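Local atomic coordinates of excinuclease ABC, subunit A. (Deinococcus radiodurans, PDB entry 2VF7), a protein that binds DNA, ATP and zinc as an ABC-type ATPase of the UvrA family, and probably takes part in recognising damaged DNA for excision repair. Residues P34-V39 with G431-V436; L123-G128 with V137-F142; W218-D223 with S256-H261; E498-L503 with L580-R585; R588-P593 with R738-T743. The protein carries 1 engineered substitution. One frame throughout, in Å; residues are numbered along the deposited sequence.

Interaction 1 of 5, residues P34-V39 with G431-V436; sequences PRDALV and GNSLFV
Leu38 and Val39 pair in parallel with Leu434 and Phe435. Three backbone bonds make the ladder. Leu434 N donates to Ala37 O at 3.1 Å. Val39 N then donates to Leu434 O at 2.9 Å. Val436 N closes the series on Val39 O at 2.8 Å. A fourth bond uses a side chain. Ser433 OG stands beside its own backbone N (chi1 -49°) and accepts from Asp36 N at 2.7 Å, almost in line (172°). An alanine at Ser433 would probably leave Asp36 N without this acceptor and the turn before the strand less firmly held.

The apolar contacts fall on both faces of the sheet. On one face Leu38 CD1 meets Val436 CG2 at 3.7 Å. On the other, Val39 and Phe435 lie side by side and point the same way, with Val39 CB 4.0 Å from Phe435 CD1. Pro34 O sits at the edge of the Phe435 ring. The Arg35 guanidinium turns away and bonds to Gly90 O.

Strand 38-42 leads into the P-loop that binds ADP through Gly46 to Ser51. On the side of strand 433-437 its start is held by direct amide-carbonyl bonds in a buried apolar setting, with one serine hydroxyl gripping the turn before it.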
# COMPACT_ATOMS: atom_id res chain seq x y z
N PRO A 34 24.44 -11.42 -15.48
CA PRO A 34 23.47 -12.30 -16.13
C PRO A 34 22.20 -12.48 -15.31
O PRO A 34 22.23 -12.47 -14.08
CB PRO A 34 24.23 -13.62 -16.27
CG PRO A 34 25.29 -13.58 -15.27
CD PRO A 34 25.66 -12.15 -15.08
N ARG A 35 21.07 -12.60 -16.00
CA ARG A 35 19.84 -12.95 -15.31
C ARG A 35 19.74 -14.46 -15.47
O ARG A 35 20.48 -15.03 -16.29
CB ARG A 35 18.63 -12.13 -15.84
CG ARG A 35 17.84 -12.73 -16.99
CD ARG A 35 16.58 -11.88 -17.36
NE ARG A 35 16.95 -10.49 -17.62
CZ ARG A 35 17.46 -10.04 -18.76
NH1 ARG A 35 17.64 -10.86 -19.78
NH2 ARG A 35 17.78 -8.76 -18.88
N ASP A 36 18.90 -15.11 -14.66
CA ASP A 36 18.74 -16.59 -14.65
C ASP A 36 19.99 -17.32 -14.19
O ASP A 36 20.28 -18.44 -14.62
CB ASP A 36 18.25 -17.13 -16.00
CG ASP A 36 16.98 -16.42 -16.52
OD1 ASP A 36 15.92 -16.51 -15.87
OD2 ASP A 36 17.05 -15.78 -17.59
N ALA A 37 20.73 -16.70 -13.28
CA ALA A 37 21.95 -17.28 -12.77
C ALA A 37 22.12 -16.94 -11.29
O ALA A 37 21.46 -16.02 -10.79
CB ALA A 37 23.15 -16.80 -13.59
N LEU A 38 22.97 -17.72 -10.60
CA LEU A 38 23.44 -17.40 -9.27
C LEU A 38 24.60 -16.40 -9.34
O LEU A 38 25.72 -16.79 -9.67
CB LEU A 38 23.89 -18.67 -8.53
CG LEU A 38 24.56 -18.52 -7.15
CD1 LEU A 38 23.60 -17.91 -6.10
CD2 LEU A 38 25.15 -19.83 -6.65
N VAL A 39 24.31 -15.14 -9.05
CA VAL A 39 25.31 -14.07 -9.06
C VAL A 39 25.67 -13.71 -7.62
O VAL A 39 24.79 -13.39 -6.82
CB VAL A 39 24.83 -12.78 -9.81
CG1 VAL A 39 25.96 -11.76 -9.90
CG2 VAL A 39 24.34 -13.11 -11.19
N GLY A 431 12.86 -20.54 -12.85
CA GLY A 431 12.73 -19.40 -13.74
C GLY A 431 13.20 -18.07 -13.16
O GLY A 431 12.93 -17.01 -13.75
N ASN A 432 13.91 -18.12 -12.03
CA ASN A 432 14.32 -16.91 -11.28
C ASN A 432 15.82 -16.59 -11.37
O ASN A 432 16.61 -17.41 -11.83
CB ASN A 432 13.89 -17.00 -9.81
CG ASN A 432 12.46 -17.49 -9.63
OD1 ASN A 432 11.50 -16.82 -10.00
ND2 ASN A 432 12.32 -18.67 -9.04
N SER A 433 16.19 -15.39 -10.92
CA SER A 433 17.59 -14.93 -10.86
C SER A 433 17.94 -14.63 -9.41
O SER A 433 17.09 -14.16 -8.64
CB SER A 433 17.78 -13.65 -11.69
OG SER A 433 17.23 -13.74 -12.99
N LEU A 434 19.19 -14.86 -9.04
CA LEU A 434 19.61 -14.72 -7.65
C LEU A 434 20.79 -13.76 -7.51
O LEU A 434 21.85 -13.96 -8.10
CB LEU A 434 19.96 -16.10 -7.07
CG LEU A 434 18.85 -17.16 -7.16
CD1 LEU A 434 19.44 -18.50 -7.50
CD2 LEU A 434 18.07 -17.25 -5.89
N PHE A 435 20.59 -12.69 -6.74
CA PHE A 435 21.68 -11.77 -6.41
C PHE A 435 22.04 -11.99 -4.94
O PHE A 435 21.24 -11.72 -4.05
CB PHE A 435 21.30 -10.29 -6.66
CG PHE A 435 21.08 -9.92 -8.13
CD1 PHE A 435 21.41 -10.79 -9.17
CD2 PHE A 435 20.54 -8.66 -8.46
CE1 PHE A 435 21.20 -10.42 -10.50
CE2 PHE A 435 20.32 -8.29 -9.79
CZ PHE A 435 20.65 -9.16 -10.81
N VAL A 436 23.26 -12.46 -4.70
CA VAL A 436 23.66 -12.92 -3.38
C VAL A 436 24.92 -12.22 -2.91
O VAL A 436 25.97 -12.42 -3.50
CB VAL A 436 23.92 -14.43 -3.37
CG1 VAL A 436 24.38 -14.92 -1.98
CG2 VAL A 436 22.66 -15.17 -3.84

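Interaction 2 of 5, residues L123-G128 with V137-F142; sequences LYSRAG and VYAEGF
Phe142 turns one ring face to Tyr124. The Tyr124 CB methylene sits 3.6 Å above that face, offset toward the rim, in a CH-pi contact. Its closest ring atom is Phe142 CE2. At the edge of the Phe142 ring, in its plane, lies Val137 O from the same loop. The two rings are oblique, with planes at 52°. Phe142 CE1 also reaches the helix backbone, 4.0 Å from Ser125 N. An alanine at Phe142 would probably open a gap beside the Tyr124 methylene and weaken the packing of loop on helix.

The polar link is Ser125 OG to Val137 O, 2.8 Å long. OG is anti to the backbone N (chi1 -173°) and reaches the oxygen from a position tilted 24° out of the carbonyl plane. Ser125 CB also packs on Ala139 CB at 4.3 Å. Within the loop, Gly141 N bonds to Tyr138 O at 2.7 Å.

The contact folds the chain after helix 116-127 back onto the C-terminal part of that helix. Ile309 of helix 309-314 touches both Tyr124 and Phe142, and Tyr124 OH bonds to Leu307 O. Leu123 and Ala127 pack instead on helix 345-365.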
# COMPACT_ATOMS: atom_id res chain seq x y z
N LEU A 123 -6.89 -29.09 7.62
CA LEU A 123 -6.73 -30.53 7.91
C LEU A 123 -7.54 -30.96 9.12
O LEU A 123 -8.05 -32.07 9.17
CB LEU A 123 -5.25 -30.89 8.10
CG LEU A 123 -4.86 -32.33 8.47
CD1 LEU A 123 -3.58 -32.74 7.76
CD2 LEU A 123 -4.72 -32.50 9.97
N TYR A 124 -7.64 -30.07 10.11
CA TYR A 124 -8.44 -30.31 11.30
C TYR A 124 -9.92 -30.09 11.01
O TYR A 124 -10.79 -30.73 11.61
CB TYR A 124 -7.97 -29.41 12.45
CG TYR A 124 -6.86 -30.00 13.30
CD1 TYR A 124 -5.53 -30.01 12.84
CD2 TYR A 124 -7.13 -30.55 14.55
CE1 TYR A 124 -4.50 -30.56 13.62
CE2 TYR A 124 -6.12 -31.09 15.34
CZ TYR A 124 -4.81 -31.09 14.87
OH TYR A 124 -3.82 -31.63 15.65
N SER A 125 -10.19 -29.19 10.06
CA SER A 125 -11.55 -28.87 9.63
C SER A 125 -12.21 -29.96 8.78
O SER A 125 -13.44 -30.09 8.79
CB SER A 125 -11.55 -27.54 8.85
OG SER A 125 -12.88 -27.12 8.57
N ARG A 126 -11.40 -30.75 8.07
CA ARG A 126 -11.91 -31.73 7.11
C ARG A 126 -11.59 -33.20 7.44
O ARG A 126 -12.37 -34.08 7.08
CB ARG A 126 -11.43 -31.41 5.69
CG ARG A 126 -11.91 -30.08 5.14
CD ARG A 126 -11.17 -29.73 3.85
NE ARG A 126 -11.11 -28.29 3.60
CZ ARG A 126 -10.60 -27.72 2.50
NH1 ARG A 126 -10.10 -28.47 1.53
NH2 ARG A 126 -10.59 -26.40 2.37
N ALA A 127 -10.46 -33.45 8.11
CA ALA A 127 -9.98 -34.83 8.28
C ALA A 127 -9.59 -35.22 9.72
O ALA A 127 -8.99 -36.28 9.94
CB ALA A 127 -8.82 -35.09 7.33
N GLY A 128 -9.95 -34.38 10.69
CA GLY A 128 -9.62 -34.61 12.10
C GLY A 128 -10.68 -35.37 12.89
O GLY A 128 -11.84 -35.48 12.47
N VAL A 137 -16.32 -27.91 12.41
CA VAL A 137 -15.74 -26.60 12.74
C VAL A 137 -14.85 -26.11 11.59
O VAL A 137 -13.96 -26.83 11.15
CB VAL A 137 -14.91 -26.66 14.05
CG1 VAL A 137 -14.36 -25.29 14.40
CG2 VAL A 137 -15.77 -27.18 15.20
N TYR A 138 -15.11 -24.89 11.12
CA TYR A 138 -14.43 -24.36 9.93
C TYR A 138 -12.98 -23.93 10.15
O TYR A 138 -12.58 -23.62 11.28
CB TYR A 138 -15.25 -23.22 9.30
CG TYR A 138 -16.39 -23.72 8.46
CD1 TYR A 138 -16.21 -23.98 7.10
CD2 TYR A 138 -17.65 -23.96 9.02
CE1 TYR A 138 -17.25 -24.45 6.31
CE2 TYR A 138 -18.70 -24.43 8.24
CZ TYR A 138 -18.49 -24.68 6.89
OH TYR A 138 -19.53 -25.15 6.11
N ALA A 139 -12.20 -23.91 9.07
CA ALA A 139 -10.78 -23.55 9.10
C ALA A 139 -10.53 -22.16 9.69
O ALA A 139 -9.43 -21.86 10.17
CB ALA A 139 -10.17 -23.66 7.71
N GLU A 140 -11.56 -21.32 9.64
CA GLU A 140 -11.53 -19.97 10.20
C GLU A 140 -11.61 -20.02 11.73
O GLU A 140 -11.17 -19.09 12.41
CB GLU A 140 -12.71 -19.13 9.66
CG GLU A 140 -13.11 -19.39 8.19
CD GLU A 140 -12.52 -18.40 7.20
OE1 GLU A 140 -12.85 -18.50 6.00
OE2 GLU A 140 -11.73 -17.51 7.61
N GLY A 141 -12.17 -21.11 12.25
CA GLY A 141 -12.39 -21.28 13.69
C GLY A 141 -11.38 -22.15 14.43
O GLY A 141 -11.65 -22.62 15.53
N PHE A 142 -10.23 -22.36 13.80
CA PHE A 142 -9.07 -22.99 14.43
C PHE A 142 -7.94 -21.96 14.62
O PHE A 142 -6.78 -22.32 14.83
CB PHE A 142 -8.59 -24.18 13.59
CG PHE A 142 -9.44 -25.41 13.73
CD1 PHE A 142 -10.54 -25.61 12.91
CD2 PHE A 142 -9.13 -26.38 14.69
CE1 PHE A 142 -11.33 -26.75 13.05
CE2 PHE A 142 -9.91 -27.52 14.84
CZ PHE A 142 -11.01 -27.70 14.01

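Interaction 3 of 5, residues W218-D223 with S256-H261; sequences WILFTD and SSARRH
Ser257, the N-cap of helix 258-268, ties that helix to the C-terminal end of helix 213-221. Its OG lies between its own backbone N and carbonyl carbon (chi1 64°) and serves both sides. It accepts the capping bond from Arg260 N at 3.3 Å and donates to Thr222 O at 2.8 Å, in the carbonyl plane. A water adds a second link: it donates to Thr222 O and accepts from Ser257 N at 3.1 Å.

The first-turn amides of one helix meet the last carbonyls of the other. Ala258 N bonds to Ile219 O at 3.2 Å, and Arg259 N bonds to Leu220 O at 3.0 Å. These pairings would probably let the two helix dipoles reinforce each other.

Side chains close the flanks. Leu220 CD1 packs on Ala258 CB at 4.0 Å. Phe221 brings its CD1 edge over one face of the Arg259 guanidinium, 3.8 Å from Arg259 NE, with the two planes 72° apart. The Asp223 carboxylate is near Arg260 NH1 by charge alone, beyond a salt bridge.

The arrangement is that of an N-capped helix whose first amides are taken up by the C-terminal carbonyls of another helix, here within the UvrA DNA-binding domain.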
# COMPACT_ATOMS: atom_id res chain seq x y z
N TRP A 218 -16.12 4.84 41.63
CA TRP A 218 -16.49 5.53 40.38
C TRP A 218 -15.27 5.95 39.55
O TRP A 218 -15.14 5.58 38.39
CB TRP A 218 -17.34 6.76 40.70
CG TRP A 218 -18.02 7.34 39.52
CD1 TRP A 218 -19.22 6.96 39.00
CD2 TRP A 218 -17.56 8.42 38.70
NE1 TRP A 218 -19.53 7.72 37.91
CE2 TRP A 218 -18.53 8.63 37.70
CE3 TRP A 218 -16.42 9.24 38.72
CZ2 TRP A 218 -18.41 9.62 36.72
CZ3 TRP A 218 -16.29 10.22 37.74
CH2 TRP A 218 -17.29 10.40 36.76
N ILE A 219 -14.39 6.72 40.17
CA ILE A 219 -13.16 7.20 39.54
C ILE A 219 -12.38 6.07 38.86
O ILE A 219 -11.91 6.21 37.72
CB ILE A 219 -12.28 7.94 40.59
CG1 ILE A 219 -13.02 9.20 41.05
CG2 ILE A 219 -10.89 8.27 40.03
CD1 ILE A 219 -12.35 9.94 42.16
N LEU A 220 -12.25 4.96 39.59
CA LEU A 220 -11.46 3.80 39.18
C LEU A 220 -12.17 2.85 38.21
O LEU A 220 -11.54 2.32 37.31
CB LEU A 220 -11.01 3.04 40.43
CG LEU A 220 -9.61 3.15 41.03
CD1 LEU A 220 -8.90 4.50 40.83
CD2 LEU A 220 -9.69 2.80 42.51
N PHE A 221 -13.48 2.65 38.37
CA PHE A 221 -14.19 1.56 37.66
C PHE A 221 -15.37 1.91 36.71
O PHE A 221 -15.78 1.05 35.91
CB PHE A 221 -14.59 0.44 38.64
CG PHE A 221 -13.42 -0.15 39.39
CD1 PHE A 221 -12.56 -1.06 38.77
CD2 PHE A 221 -13.17 0.19 40.71
CE1 PHE A 221 -11.47 -1.61 39.46
CE2 PHE A 221 -12.09 -0.36 41.42
CZ PHE A 221 -11.23 -1.26 40.79
N THR A 222 -15.91 3.12 36.80
CA THR A 222 -17.06 3.50 35.98
C THR A 222 -16.83 3.30 34.48
O THR A 222 -15.69 3.32 34.03
CB THR A 222 -17.54 4.95 36.26
OG1 THR A 222 -18.81 5.16 35.65
CG2 THR A 222 -16.56 5.99 35.74
N ASP A 223 -17.93 3.07 33.74
CA ASP A 223 -17.93 3.05 32.25
C ASP A 223 -18.39 4.39 31.69
O ASP A 223 -18.33 4.64 30.48
CB ASP A 223 -18.89 1.98 31.75
CG ASP A 223 -18.33 0.57 31.85
OD1 ASP A 223 -19.12 -0.34 32.16
OD2 ASP A 223 -17.11 0.36 31.61
N SER A 256 -12.47 9.61 31.51
CA SER A 256 -12.19 8.20 31.33
C SER A 256 -11.71 7.64 32.65
O SER A 256 -10.78 8.17 33.25
CB SER A 256 -11.15 7.97 30.25
OG SER A 256 -10.25 6.99 30.72
N SER A 257 -12.36 6.58 33.12
CA SER A 257 -11.99 5.98 34.40
C SER A 257 -10.59 5.39 34.33
O SER A 257 -10.06 5.20 33.24
CB SER A 257 -13.00 4.93 34.81
OG SER A 257 -12.99 3.86 33.88
N ALA A 258 -9.97 5.11 35.49
CA ALA A 258 -8.63 4.51 35.49
C ALA A 258 -8.61 3.19 34.73
O ALA A 258 -7.70 2.93 33.94
CB ALA A 258 -8.11 4.34 36.91
N ARG A 259 -9.62 2.34 34.97
CA ARG A 259 -9.74 1.07 34.26
C ARG A 259 -9.84 1.24 32.74
O ARG A 259 -9.08 0.63 32.01
CB ARG A 259 -10.92 0.28 34.82
CG ARG A 259 -11.17 -1.04 34.11
CD ARG A 259 -12.61 -1.44 34.29
NE ARG A 259 -12.75 -2.52 35.25
CZ ARG A 259 -13.91 -2.96 35.74
NH1 ARG A 259 -15.06 -2.39 35.38
NH2 ARG A 259 -13.92 -3.98 36.62
N ARG A 260 -10.77 2.07 32.28
CA ARG A 260 -10.96 2.36 30.87
C ARG A 260 -9.65 2.73 30.17
O ARG A 260 -9.29 2.16 29.12
CB ARG A 260 -11.98 3.50 30.73
CG ARG A 260 -12.26 3.98 29.31
CD ARG A 260 -13.71 4.39 29.18
NE ARG A 260 -14.24 3.65 28.05
CZ ARG A 260 -15.50 3.24 27.90
NH1 ARG A 260 -16.43 3.49 28.81
NH2 ARG A 260 -15.80 2.58 26.81
N HIS A 261 -8.92 3.67 30.75
CA HIS A 261 -7.64 4.09 30.19
C HIS A 261 -6.63 2.98 30.12
O HIS A 261 -5.90 2.87 29.15
CB HIS A 261 -7.02 5.23 31.00
CG HIS A 261 -5.64 5.57 30.52
ND1 HIS A 261 -4.50 5.08 31.12
CD2 HIS A 261 -5.23 6.28 29.44
CE1 HIS A 261 -3.45 5.50 30.45
NE2 HIS A 261 -3.86 6.23 29.43
O HOH W 1 -14.94 5.36 32.00

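Interaction 4 of 5, residues E498-L503 with L580-R585; sequences EPAGWL and LAQITR
Leu503 and Ile583 form the tight part of this contact. Their side chains cross at about a right angle. Ile583 CD1 lies 3.7 Å from Leu503 CG and 3.8 Å from Leu503 CD2. Leu580 adds a longer touch, its CD2 4.3 Å from Leu503 CD2. Leu522, Leu544 of helix 536-551, Phe552 and Val754 extend this apolar cluster. Leu580 and Ile583 belong to one turn, in which Ile583 N bonds to Leu580 O at 2.8 Å.

The other side is looser and more exposed. Gln582 runs extended beyond CG (chi2 179°) and lays its amide against the backbone of Ala500 and Gly501. Gln582 OE1 is 3.7 Å from Gly501 CA, and Gln582 NE2 is 3.9 Å from Ala500 CB. No hydrogen bond crosses between the segments, so this end holds by van der Waals contact. Gly501 has no side chain, which leaves room for the amide oxygen.

Strand 502-510 is the central strand of a three-stranded antiparallel sheet. The turn at 580-583 leads from its neighbour, strand 575-578, to strand 585-589 of the main sheet. This is the junction between the antiparallel beta subdomain and the nucleotide-binding core of an ABC ATPase.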
# COMPACT_ATOMS: atom_id res chain seq x y z
N GLU A 498 47.86 -21.85 27.48
CA GLU A 498 47.46 -22.65 28.63
C GLU A 498 46.43 -21.93 29.51
O GLU A 498 46.61 -20.76 29.83
CB GLU A 498 48.70 -23.03 29.46
CG GLU A 498 48.43 -23.94 30.67
CD GLU A 498 48.16 -25.40 30.30
OE1 GLU A 498 48.15 -26.24 31.24
OE2 GLU A 498 47.96 -25.73 29.11
N PRO A 499 45.33 -22.62 29.88
CA PRO A 499 44.35 -22.16 30.87
C PRO A 499 44.95 -21.62 32.16
O PRO A 499 46.00 -22.09 32.62
CB PRO A 499 43.55 -23.43 31.16
CG PRO A 499 43.55 -24.14 29.87
CD PRO A 499 44.92 -23.90 29.28
N ALA A 500 44.26 -20.63 32.74
CA ALA A 500 44.60 -20.09 34.06
C ALA A 500 43.71 -20.71 35.15
O ALA A 500 44.12 -20.83 36.30
CB ALA A 500 44.46 -18.58 34.05
N GLY A 501 42.49 -21.10 34.76
CA GLY A 501 41.52 -21.73 35.65
C GLY A 501 40.39 -22.38 34.86
O GLY A 501 40.43 -22.42 33.62
N TRP A 502 39.38 -22.87 35.57
CA TRP A 502 38.26 -23.57 34.92
C TRP A 502 36.90 -23.19 35.49
O TRP A 502 36.68 -23.31 36.70
CB TRP A 502 38.46 -25.09 34.99
CG TRP A 502 39.59 -25.61 34.16
CD1 TRP A 502 40.88 -25.82 34.56
CD2 TRP A 502 39.53 -26.00 32.78
NE1 TRP A 502 41.63 -26.31 33.51
CE2 TRP A 502 40.83 -26.43 32.41
CE3 TRP A 502 38.51 -26.03 31.82
CZ2 TRP A 502 41.13 -26.89 31.11
CZ3 TRP A 502 38.82 -26.49 30.53
CH2 TRP A 502 40.12 -26.90 30.19
N LEU A 503 36.00 -22.76 34.62
CA LEU A 503 34.63 -22.37 34.97
C LEU A 503 33.69 -23.55 34.70
O LEU A 503 33.69 -24.11 33.59
CB LEU A 503 34.21 -21.15 34.13
CG LEU A 503 33.20 -20.06 34.55
CD1 LEU A 503 31.91 -20.06 33.71
CD2 LEU A 503 32.90 -20.04 36.07
N LEU A 580 35.85 -19.52 40.49
CA LEU A 580 35.07 -18.29 40.39
C LEU A 580 35.84 -17.03 40.75
O LEU A 580 35.67 -15.98 40.11
CB LEU A 580 33.84 -18.38 41.31
CG LEU A 580 32.43 -18.69 40.79
CD1 LEU A 580 32.05 -17.74 39.65
CD2 LEU A 580 32.29 -20.14 40.36
N ALA A 581 36.68 -17.11 41.79
CA ALA A 581 37.39 -15.94 42.32
C ALA A 581 38.35 -15.29 41.30
O ALA A 581 39.03 -14.31 41.61
CB ALA A 581 38.12 -16.28 43.62
N GLN A 582 38.37 -15.84 40.08
CA GLN A 582 39.14 -15.28 38.98
C GLN A 582 38.30 -14.37 38.06
O GLN A 582 38.85 -13.65 37.23
CB GLN A 582 39.78 -16.41 38.15
CG GLN A 582 40.85 -17.21 38.88
CD GLN A 582 41.43 -18.34 38.04
OE1 GLN A 582 41.66 -19.44 38.54
NE2 GLN A 582 41.66 -18.07 36.76
N ILE A 583 36.98 -14.42 38.23
CA ILE A 583 36.05 -13.70 37.35
C ILE A 583 35.34 -12.54 38.06
O ILE A 583 34.63 -12.73 39.05
CB ILE A 583 35.01 -14.63 36.69
CG1 ILE A 583 35.69 -15.81 36.01
CG2 ILE A 583 34.17 -13.85 35.66
CD1 ILE A 583 34.73 -16.80 35.35
N THR A 584 35.55 -11.34 37.52
CA THR A 584 35.07 -10.10 38.11
C THR A 584 33.85 -9.57 37.38
O THR A 584 32.82 -9.27 37.99
CB THR A 584 36.19 -9.03 38.08
OG1 THR A 584 37.34 -9.53 38.78
CG2 THR A 584 35.72 -7.73 38.73
N ARG A 585 33.98 -9.46 36.06
CA ARG A 585 32.91 -8.94 35.22
C ARG A 585 32.49 -9.92 34.13
O ARG A 585 33.29 -10.72 33.65
CB ARG A 585 33.36 -7.65 34.55
CG ARG A 585 33.44 -6.46 35.45
CD ARG A 585 33.15 -5.20 34.65
NE ARG A 585 33.96 -5.12 33.43
CZ ARG A 585 33.60 -4.46 32.33
NH1 ARG A 585 32.43 -3.82 32.28
NH2 ARG A 585 34.40 -4.45 31.27

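Interaction 5 of 5, residues R588-P593 with R738-T743; sequences RVDQKP and RIKLAT
Lys740 lies against the segment from Val589 to Pro593, and its side chain carries most of this contact. CB is the apolar end, 4.2 Å from Val589 CG1. Val589 CG1 is also 4.4 Å from Leu741 N, so Val589 rests on the helix backbone as well. CG stands beside the lysine's own backbone N (chi1 -72°), anti to the carbonyl carbon, and the chain then runs out nearly straight to CE. Lys740 CD passes Asp590 OD2 at 3.4 Å. Lys740 CE comes to 3.1 Å from Lys592 O.

The chain bends at chi4 (-96°), which sets NZ to one side of the line of carbons. Lys740 NZ makes a salt bridge of 3.2 Å with Asp590 OD2. It meets that oxygen from above the carboxylate plane, 52° out of it. Asp590 has two deposited conformers, so this bridge holds for the one described. NZ also makes a weak hydrogen bond of 3.4 Å to Pro593 O. The ammonium thus sits among a carboxylate and backbone oxygens of the loop, whose negative potential probably steadies its charge.

Strand 585-589 is an outermost strand of its sheet within the chain. Its inner neighbour is strand 753-758, with Val589 bonded to Val756. Helix 733-743 begins within the LSGGE signature sequence of ABC ATPases and packs beside this end of the strand, and Tyr605 of helix 602-605 touches Lys740.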
# COMPACT_ATOMS: atom_id res chain seq x y z
N ARG A 588 28.77 -9.11 27.76
CA ARG A 588 28.23 -9.80 26.61
C ARG A 588 28.16 -8.86 25.41
O ARG A 588 27.77 -7.71 25.53
CB ARG A 588 26.87 -10.46 26.92
CG ARG A 588 25.63 -9.63 26.60
CD ARG A 588 24.43 -10.52 26.26
NE ARG A 588 24.75 -11.45 25.18
CZ ARG A 588 23.84 -12.15 24.49
NH1 ARG A 588 22.54 -12.02 24.75
NH2 ARG A 588 24.26 -12.97 23.53
N VAL A 589 28.56 -9.37 24.25
CA VAL A 589 28.53 -8.60 23.02
C VAL A 589 27.56 -9.24 22.04
O VAL A 589 27.84 -10.29 21.44
CB VAL A 589 29.94 -8.40 22.42
CG1 VAL A 589 29.88 -7.59 21.15
CG2 VAL A 589 30.85 -7.71 23.43
N ASP A 590 26.41 -8.59 21.90
CA ASP A 590 25.30 -9.02 21.04
C ASP A 590 25.39 -8.46 19.62
O ASP A 590 26.16 -7.54 19.34
CB ASP A 590 23.95 -8.60 21.68
CG ASP A 590 24.04 -7.26 22.47
OD1 ASP A 590 23.10 -6.96 23.25
OD2 ASP A 590 25.03 -6.49 22.33
N GLN A 591 24.59 -9.04 18.73
CA GLN A 591 24.48 -8.60 17.34
C GLN A 591 23.53 -7.40 17.15
O GLN A 591 23.56 -6.75 16.10
CB GLN A 591 24.03 -9.76 16.46
CG GLN A 591 22.72 -10.43 16.93
CD GLN A 591 22.88 -11.21 18.24
OE1 GLN A 591 22.03 -11.13 19.13
NE2 GLN A 591 23.97 -11.98 18.35
N LYS A 592 22.69 -7.15 18.16
CA LYS A 592 21.65 -6.11 18.15
C LYS A 592 22.22 -4.70 17.84
O LYS A 592 23.42 -4.48 18.00
CB LYS A 592 20.87 -6.10 19.48
CG LYS A 592 20.70 -7.47 20.12
CD LYS A 592 19.29 -7.75 20.61
CE LYS A 592 18.38 -8.18 19.47
NZ LYS A 592 17.33 -9.15 19.93
N PRO A 593 21.36 -3.76 17.39
CA PRO A 593 21.83 -2.41 17.04
C PRO A 593 22.30 -1.62 18.25
O PRO A 593 21.99 -1.98 19.39
CB PRO A 593 20.59 -1.75 16.43
CG PRO A 593 19.61 -2.86 16.17
CD PRO A 593 19.91 -3.91 17.16
N ARG A 738 30.96 -4.70 16.36
CA ARG A 738 32.32 -4.19 16.47
C ARG A 738 32.43 -2.84 17.19
O ARG A 738 33.45 -2.56 17.77
CB ARG A 738 32.98 -4.12 15.09
CG ARG A 738 33.31 -5.48 14.47
CD ARG A 738 33.96 -5.32 13.11
NE ARG A 738 33.00 -5.11 12.02
CZ ARG A 738 33.30 -4.59 10.82
NH1 ARG A 738 34.54 -4.18 10.54
NH2 ARG A 738 32.35 -4.47 9.89
N ILE A 739 31.39 -2.01 17.13
CA ILE A 739 31.35 -0.74 17.88
C ILE A 739 31.28 -1.03 19.39
O ILE A 739 31.98 -0.40 20.19
CB ILE A 739 30.15 0.15 17.44
CG1 ILE A 739 30.16 0.39 15.92
CG2 ILE A 739 30.11 1.49 18.18
CD1 ILE A 739 29.05 1.31 15.43
N LYS A 740 30.43 -2.00 19.76
CA LYS A 740 30.23 -2.40 21.15
C LYS A 740 31.49 -3.01 21.71
O LYS A 740 31.82 -2.80 22.88
CB LYS A 740 29.12 -3.45 21.25
CG LYS A 740 27.71 -2.93 21.02
CD LYS A 740 26.82 -4.12 20.75
CE LYS A 740 25.54 -3.71 20.12
NZ LYS A 740 24.48 -3.56 21.14
N LEU A 741 32.17 -3.80 20.88
CA LEU A 741 33.45 -4.41 21.22
C LEU A 741 34.52 -3.36 21.48
O LEU A 741 35.25 -3.48 22.46
CB LEU A 741 33.90 -5.34 20.10
CG LEU A 741 35.09 -6.28 20.31
CD1 LEU A 741 34.95 -7.07 21.61
CD2 LEU A 741 35.24 -7.24 19.11
N ALA A 742 34.61 -2.35 20.61
CA ALA A 742 35.64 -1.32 20.73
C ALA A 742 35.45 -0.48 21.98
O ALA A 742 36.42 -0.07 22.62
CB ALA A 742 35.68 -0.45 19.49
N THR A 743 34.18 -0.25 22.32
CA THR A 743 33.80 0.44 23.55
C THR A 743 34.32 -0.32 24.77
O THR A 743 34.70 0.28 25.77
CB THR A 743 32.27 0.65 23.64
OG1 THR A 743 31.78 1.17 22.40
CG2 THR A 743 31.90 1.62 24.74

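Overall arrangement
Interactions 1 and 2 are buried; the other three are partly buried. Interaction 1 pairs neighbouring strands of one ATPase sheet, mainly by backbone bonds. Interactions 4 and 5 belong to the second ATPase core, their centres 23 Å apart. They adjoin in sequence at strand 585-589: interaction 4 joins its approach to the antiparallel sheet by apolar packing, whereas interaction 5 holds its exit to a helix mainly through one lysine. Interactions 2 and 3 both involve helix ends, away from the annotated sites. Interaction 2 relies on an aromatic face and one hydroxyl, interaction 3 on helix-end amides, carbonyls and a water. Interaction 3 lies farthest out, about 60 Å from interaction 1 between centres.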